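Local atomic coordinates of putative lipoprotein (PDB entry 4GBS), a protein that is of unknown function but, as a putative lipoprotein of the HmuY family, may bind heme or another ligand in transport. Residues 22-25 against 26-29. Residues are numbered along the deposited sequence; the frame is centred on the assembly and turned at random.
Sequences TIDH and ANHS
D24 and S29 pair across a β-hairpin turn that joins strands 19-24 and 29-35 at the outer edge of an antiparallel sheet, with H28 and S29 both opposite D24 in a G1 β bulge. Two backbone bonds close the pair: D24 N gives to S29 O at 2.9 Å, and S29 N gives to D24 O at 3.1 Å. H28, at the first bulge position, has the positive phi (57°) of a G1 bulge.

Aspartate suits the end of the strand because its one-methylene side chain brings a carboxylate acceptor within reach of the turn's amides. With CG anti to the backbone N (chi1 -176°), OD1 receives weak bonds from two successive amides, A26 N and N27 N, the second much straighter than the first. D24 OD2 lies 3.4 Å from N27 CB and takes a weak, bent bond from N27 ND2, the carboxylate and amide planes standing 60° apart. Serine is small enough to sit beside D24 on the same sheet face, S29 OG lying 3.5 Å from D24 CB.

I23 CG2 lies over one face of the H25 ring, offset toward its rim. Farther out, I23 and H25 touch L50, and H28, backbone-bonded to Y196, has H25 O 3.9 Å above the centre of its imidazole.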
loop_
_atom_site.group_PDB
_atom_site.type_symbol
_atom_site.label_atom_id
_atom_site.label_comp_id
_atom_site.label_asym_id
_atom_site.label_seq_id
_atom_site.Cartn_x
_atom_site.Cartn_y
_atom_site.Cartn_z
ATOM N N THR A 22 -14.347 4.888 -4.570
ATOM C CA THR A 22 -15.551 4.197 -4.080
ATOM C C THR A 22 -15.581 4.298 -2.537
ATOM O O THR A 22 -14.569 4.056 -1.868
ATOM C CB THR A 22 -15.602 2.739 -4.565
ATOM O OG1 THR A 22 -15.447 2.687 -5.985
ATOM C CG2 THR A 22 -16.874 2.012 -4.143
ATOM N N ILE A 23 -16.737 4.691 -1.991
ATOM C CA ILE A 23 -16.987 4.797 -0.551
ATOM C C ILE A 23 -18.379 4.225 -0.275
ATOM O O ILE A 23 -19.365 4.650 -0.892
ATOM C CB ILE A 23 -16.835 6.243 -0.004
ATOM C CG1 ILE A 23 -15.403 6.789 -0.205
ATOM C CG2 ILE A 23 -17.220 6.288 1.477
ATOM C CD1 ILE A 23 -15.229 8.276 0.023
ATOM N N ASP A 24 -18.446 3.247 0.637
ATOM C CA ASP A 24 -19.691 2.638 1.099
ATOM C C ASP A 24 -19.658 2.679 2.625
ATOM O O ASP A 24 -19.116 1.773 3.267
ATOM C CB ASP A 24 -19.894 1.215 0.531
ATOM C CG ASP A 24 -21.218 0.545 0.882
ATOM O OD1 ASP A 24 -22.004 1.136 1.670
ATOM O OD2 ASP A 24 -21.475 -0.562 0.364
ATOM N N HIS A 25 -20.208 3.772 3.196
ATOM C CA HIS A 25 -20.241 4.036 4.636
ATOM C C HIS A 25 -21.042 2.971 5.394
ATOM O O HIS A 25 -20.713 2.676 6.547
ATOM C CB HIS A 25 -20.831 5.422 4.928
ATOM C CG HIS A 25 -19.968 6.568 4.492
ATOM N ND1 HIS A 25 -18.879 6.982 5.248
ATOM C CD2 HIS A 25 -20.106 7.400 3.432
ATOM C CE1 HIS A 25 -18.375 8.024 4.608
ATOM N NE2 HIS A 25 -19.080 8.314 3.511
ATOM N N ALA A 26 -22.075 2.399 4.752
ATOM C CA ALA A 26 -22.924 1.369 5.344
ATOM C C ALA A 26 -22.145 0.062 5.558
ATOM O O ALA A 26 -22.168 -0.484 6.663
ATOM C CB ALA A 26 -24.138 1.121 4.460
ATOM N N ASN A 27 -21.434 -0.408 4.517
ATOM C CA ASN A 27 -20.670 -1.658 4.540
ATOM C C ASN A 27 -19.263 -1.501 5.115
ATOM O O ASN A 27 -18.554 -2.504 5.246
ATOM C CB ASN A 27 -20.555 -2.224 3.131
ATOM C CG ASN A 27 -21.373 -3.458 2.972
ATOM O OD1 ASN A 27 -21.699 -4.131 3.942
ATOM N ND2 ASN A 27 -21.808 -3.707 1.754
ATOM N N HIS A 28 -18.858 -0.257 5.462
ATOM C CA HIS A 28 -17.520 0.117 5.980
ATOM C C HIS A 28 -16.441 -0.312 4.972
ATOM O O HIS A 28 -15.421 -0.897 5.341
ATOM C CB HIS A 28 -17.240 -0.484 7.376
ATOM C CG HIS A 28 -18.228 -0.080 8.409
ATOM N ND1 HIS A 28 -18.120 1.126 9.075
ATOM C CD2 HIS A 28 -19.315 -0.740 8.864
ATOM C CE1 HIS A 28 -19.141 1.162 9.914
ATOM N NE2 HIS A 28 -19.890 0.062 9.820
ATOM N N SER A 29 -16.718 -0.065 3.688
ATOM C CA SER A 29 -15.839 -0.469 2.603
ATOM C C SER A 29 -15.573 0.693 1.640
ATOM O O SER A 29 -16.187 1.765 1.747
ATOM C CB SER A 29 -16.446 -1.653 1.848
ATOM O OG SER A 29 -17.562 -1.324 1.035
#